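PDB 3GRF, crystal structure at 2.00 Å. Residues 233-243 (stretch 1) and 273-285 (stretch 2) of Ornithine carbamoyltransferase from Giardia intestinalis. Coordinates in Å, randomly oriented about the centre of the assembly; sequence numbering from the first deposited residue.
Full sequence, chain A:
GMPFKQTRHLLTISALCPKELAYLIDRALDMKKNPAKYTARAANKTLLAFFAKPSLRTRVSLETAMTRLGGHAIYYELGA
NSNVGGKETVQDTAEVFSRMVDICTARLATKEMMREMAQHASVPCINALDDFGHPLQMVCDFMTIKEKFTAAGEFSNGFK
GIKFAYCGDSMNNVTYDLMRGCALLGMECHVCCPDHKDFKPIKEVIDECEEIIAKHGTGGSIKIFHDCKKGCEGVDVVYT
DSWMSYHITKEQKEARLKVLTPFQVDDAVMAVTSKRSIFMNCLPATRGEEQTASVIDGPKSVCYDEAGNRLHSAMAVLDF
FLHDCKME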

# COMPACT_ATOMS: atom_id res chain seq x y z
N GLU A 233 -15.45 36.88 21.68
CA GLU A 233 -16.70 37.30 22.31
C GLU A 233 -17.78 37.18 21.27
O GLU A 233 -17.68 37.81 20.20
CB GLU A 233 -16.62 38.75 22.73
CG GLU A 233 -16.89 39.00 24.18
CD GLU A 233 -16.70 40.46 24.49
OE1 GLU A 233 -15.52 40.92 24.49
OE2 GLU A 233 -17.72 41.16 24.69
N GLY A 234 -18.78 36.37 21.59
CA GLY A 234 -19.92 36.18 20.70
C GLY A 234 -19.77 35.14 19.60
O GLY A 234 -20.72 34.86 18.87
N VAL A 235 -18.58 34.56 19.45
CA VAL A 235 -18.31 33.75 18.25
C VAL A 235 -19.00 32.38 18.34
O VAL A 235 -19.34 31.92 19.43
CB VAL A 235 -16.78 33.64 17.91
CG1 VAL A 235 -16.15 35.02 17.70
CG2 VAL A 235 -16.04 32.86 18.98
N ASP A 236 -19.23 31.73 17.20
CA ASP A 236 -19.96 30.46 17.17
C ASP A 236 -19.03 29.25 17.02
O ASP A 236 -19.44 28.11 17.23
CB ASP A 236 -20.98 30.47 16.04
CG ASP A 236 -21.96 31.62 16.14
OD1 ASP A 236 -21.94 32.48 15.25
OD2 ASP A 236 -22.74 31.64 17.12
N VAL A 237 -17.79 29.50 16.61
CA VAL A 237 -16.79 28.45 16.40
C VAL A 237 -15.50 29.02 16.94
O VAL A 237 -15.15 30.16 16.62
CB VAL A 237 -16.52 28.11 14.91
CG1 VAL A 237 -15.45 26.95 14.80
CG2 VAL A 237 -17.83 27.73 14.20
N VAL A 238 -14.82 28.23 17.77
CA VAL A 238 -13.47 28.56 18.17
C VAL A 238 -12.50 27.47 17.74
O VAL A 238 -12.60 26.32 18.16
CB VAL A 238 -13.35 28.76 19.68
CG1 VAL A 238 -11.88 29.12 20.07
CG2 VAL A 238 -14.33 29.84 20.16
N TYR A 239 -11.51 27.84 16.94
CA TYR A 239 -10.72 26.84 16.29
C TYR A 239 -9.31 27.18 16.68
O TYR A 239 -8.95 28.35 16.72
CB TYR A 239 -10.97 26.96 14.77
CG TYR A 239 -10.42 25.88 13.86
CD1 TYR A 239 -9.06 25.59 13.80
CD2 TYR A 239 -11.25 25.22 13.02
CE1 TYR A 239 -8.55 24.64 12.93
CE2 TYR A 239 -10.78 24.31 12.13
CZ TYR A 239 -9.43 23.99 12.12
OH TYR A 239 -8.98 23.07 11.23
N THR A 240 -8.53 26.16 17.02
CA THR A 240 -7.11 26.35 17.27
C THR A 240 -6.31 25.18 16.74
O THR A 240 -6.88 24.17 16.31
CB THR A 240 -6.83 26.62 18.76
OG1 THR A 240 -5.46 27.05 18.90
CG2 THR A 240 -7.12 25.41 19.61
N ASP A 241 -4.99 25.32 16.69
CA ASP A 241 -4.20 24.16 16.29
C ASP A 241 -2.79 24.25 16.82
O ASP A 241 -2.45 25.22 17.48
CB ASP A 241 -4.32 23.86 14.76
CG ASP A 241 -3.30 24.60 13.89
OD1 ASP A 241 -2.85 24.01 12.89
OD2 ASP A 241 -2.96 25.76 14.16
N SER A 242 -2.01 23.21 16.55
CA SER A 242 -0.75 22.94 17.19
C SER A 242 0.14 24.17 17.19
O SER A 242 0.35 24.79 16.16
CB SER A 242 -0.09 21.77 16.48
OG SER A 242 1.29 21.73 16.77
N TRP A 243 0.66 24.50 18.37
CA TRP A 243 1.72 25.49 18.54
C TRP A 243 3.12 25.02 18.07
O TRP A 243 4.00 25.87 17.88
CB TRP A 243 1.82 25.85 20.01
CG TRP A 243 0.71 26.70 20.53
CD1 TRP A 243 -0.33 27.24 19.82
CD2 TRP A 243 0.54 27.12 21.88
NE1 TRP A 243 -1.14 27.97 20.65
CE2 TRP A 243 -0.63 27.92 21.92
CE3 TRP A 243 1.26 26.90 23.06
CZ2 TRP A 243 -1.09 28.51 23.11
CZ3 TRP A 243 0.80 27.48 24.25
CH2 TRP A 243 -0.37 28.27 24.26
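Stretch 2, residues 273-285: TSKRSIFMNCLPA

Stretch 2 lies alongside stretch 1 as a neighbouring parallel strand. Residues 278-281 run in the same direction as residues 237-240, their axes approaching to 4.7 Å and crossing at -20°, the slight twist usual for adjacent strands of a sheet. Val 237 pairs with Ile 278, Val 238 with Phe 279 and Tyr 239 with Met 280, the CA atoms of each pair lying 4.5 to 5.0 Å apart. In all, 883 Å² of surface is buried between the two stretches.

The backbone hydrogen bonds follow the alternation expected of a parallel pair. The amide N of Ile 278 donates to O of Asp 236 (2.9 Å), N of Val 238 to O of Ile 278 (3.0 Å), N of Met 280 to O of Val 238 (2.9 Å), and N of Thr 240 to O of Met 280 (3.1 Å). Thus Ile 278 and Met 280 each reach stretch 1 through both their N and O atoms, whereas the intervening Phe 279 makes no such bond to it. CA-H...O contacts reach the same oxygens, among them CA of Tyr 239 to O of Met 280 at 3.2 Å and CA of Ser 277 to O of Asp 236 at 3.1 Å.

Before the strand, stretch 2 folds through a type I turn from Ser 274 to Ser 277, closed by a 3.2 Å hydrogen bond from N of Ser 277 to O of Ser 274. The turn is also tied to stretch 1, because N of Ser 274 donates to O of Val 235 at 2.9 Å and in a nearly straight line. Beyond the strand, a cis peptide bond precedes Pro 284. Here the two stretches are joined through a water, which accepts from N of Ser 242 (3.0 Å) and donates to O of Pro 284 (2.7 Å).

Among the side chains, Asp 236 is the polar anchor. Its OD2 accepts from OG of Ser 274 at 3.0 Å and forms a salt bridge with NH1 of Arg 276 at 3.2 Å, approaching the guanidinium at its edge. One carboxylate oxygen therefore holds two residues of the turn, while the other is bonded elsewhere in the structure.

Side chains then alternate between the faces of the sheet. On the face carrying Val 237, Tyr 239, Ile 278 and Met 280, the Met 280 SD packs 3.6 Å from CG1 of Val 237, and CB of Met 280 lies 3.4 Å from CD2 of Tyr 239. The Tyr 239 ring extends along stretch 2 past the strand pairing, bringing its OH within 3.2 Å of CB of Cys 282. On the other face, Val 238 places CG2 3.5 Å from CG2 of Thr 273, so that the residue leading into the turn shares in the apolar packing. The Phe 279 ring turns its edge to Thr 240, with CE1 3.7 Å from CG2 of that residue. Farther along, CB of Asp 241 rests 3.7 Å from SG of Cys 282.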

# COMPACT_ATOMS: atom_id res chain seq x y z
N THR A 273 -17.99 32.92 24.34
CA THR A 273 -18.58 32.63 23.03
C THR A 273 -20.10 32.47 23.10
O THR A 273 -20.70 32.57 24.17
CB THR A 273 -17.90 31.44 22.39
OG1 THR A 273 -18.29 30.24 23.07
CG2 THR A 273 -16.40 31.61 22.43
N SER A 274 -20.74 32.23 21.96
CA SER A 274 -22.18 32.04 21.94
C SER A 274 -22.58 30.78 22.71
O SER A 274 -21.73 29.91 22.96
CB SER A 274 -22.67 31.96 20.49
OG SER A 274 -22.55 30.65 19.97
N LYS A 275 -23.85 30.69 23.06
CA LYS A 275 -24.33 29.52 23.76
C LYS A 275 -24.30 28.29 22.85
O LYS A 275 -24.13 27.16 23.34
CB LYS A 275 -25.74 29.78 24.32
CG LYS A 275 -25.88 29.48 25.81
CD LYS A 275 -25.52 30.68 26.70
CE LYS A 275 -26.07 30.51 28.12
NZ LYS A 275 -27.54 30.84 28.22
N ARG A 276 -24.47 28.50 21.54
CA ARG A 276 -24.41 27.43 20.52
C ARG A 276 -22.96 27.03 20.11
O ARG A 276 -22.76 26.10 19.33
CB ARG A 276 -25.20 27.87 19.27
CG ARG A 276 -24.39 28.75 18.34
CD ARG A 276 -25.11 29.96 17.79
NE ARG A 276 -25.90 29.67 16.61
CZ ARG A 276 -26.03 30.44 15.53
NH1 ARG A 276 -25.39 31.60 15.38
NH2 ARG A 276 -26.81 30.02 14.55
N SER A 277 -21.94 27.75 20.60
CA SER A 277 -20.60 27.61 20.04
C SER A 277 -20.11 26.18 20.01
O SER A 277 -20.60 25.29 20.74
CB SER A 277 -19.58 28.51 20.75
OG SER A 277 -19.49 28.19 22.13
N ILE A 278 -19.16 25.92 19.11
CA ILE A 278 -18.50 24.64 19.10
C ILE A 278 -17.01 24.93 19.10
O ILE A 278 -16.61 26.03 18.75
CB ILE A 278 -18.95 23.73 17.92
CG1 ILE A 278 -18.50 24.27 16.58
CG2 ILE A 278 -20.50 23.46 17.94
CD1 ILE A 278 -18.87 23.36 15.39
N PHE A 279 -16.22 23.96 19.49
CA PHE A 279 -14.75 24.07 19.51
C PHE A 279 -14.16 23.03 18.49
O PHE A 279 -14.60 21.87 18.44
CB PHE A 279 -14.22 23.81 20.93
CG PHE A 279 -12.77 23.61 20.96
CD1 PHE A 279 -11.92 24.73 20.93
CD2 PHE A 279 -12.23 22.32 20.91
CE1 PHE A 279 -10.52 24.55 20.87
CE2 PHE A 279 -10.83 22.12 20.85
CZ PHE A 279 -9.98 23.23 20.82
N MET A 280 -13.20 23.48 17.66
CA MET A 280 -12.56 22.69 16.62
C MET A 280 -11.04 22.77 16.74
O MET A 280 -10.53 23.78 17.21
CB MET A 280 -12.97 23.27 15.27
CG MET A 280 -14.45 23.14 15.04
SD MET A 280 -15.01 23.64 13.39
CE MET A 280 -14.60 22.23 12.37
N ASN A 281 -10.33 21.72 16.31
CA ASN A 281 -8.84 21.67 16.22
C ASN A 281 -8.56 20.55 15.21
O ASN A 281 -9.03 19.38 15.38
CB ASN A 281 -8.25 21.35 17.64
CG ASN A 281 -6.70 21.23 17.68
OD1 ASN A 281 -6.09 21.46 18.72
ND2 ASN A 281 -6.07 20.88 16.58
N CYS A 282 -7.85 20.88 14.13
CA CYS A 282 -7.64 19.91 13.06
C CYS A 282 -6.79 18.71 13.49
O CYS A 282 -6.76 17.69 12.79
CB CYS A 282 -7.05 20.62 11.84
SG CYS A 282 -5.53 21.57 12.16
N LEU A 283 -6.11 18.83 14.64
CA LEU A 283 -5.22 17.77 15.19
C LEU A 283 -3.85 17.71 14.49
O LEU A 283 -3.70 18.20 13.39
CB LEU A 283 -5.89 16.38 15.24
CG LEU A 283 -7.22 16.25 16.01
CD1 LEU A 283 -7.85 14.85 15.88
CD2 LEU A 283 -7.06 16.67 17.49
N PRO A 284 -2.82 17.13 15.14
CA PRO A 284 -2.74 16.58 16.51
C PRO A 284 -2.97 17.63 17.61
O PRO A 284 -2.48 18.77 17.51
CB PRO A 284 -1.30 16.05 16.58
CG PRO A 284 -0.57 16.85 15.56
CD PRO A 284 -1.54 16.98 14.44
N ALA A 285 -3.75 17.24 18.62
CA ALA A 285 -4.03 18.08 19.79
C ALA A 285 -2.99 17.86 20.90
O ALA A 285 -2.69 16.72 21.26
CB ALA A 285 -5.42 17.77 20.34
O HOH W 1 -3.28 20.59 15.68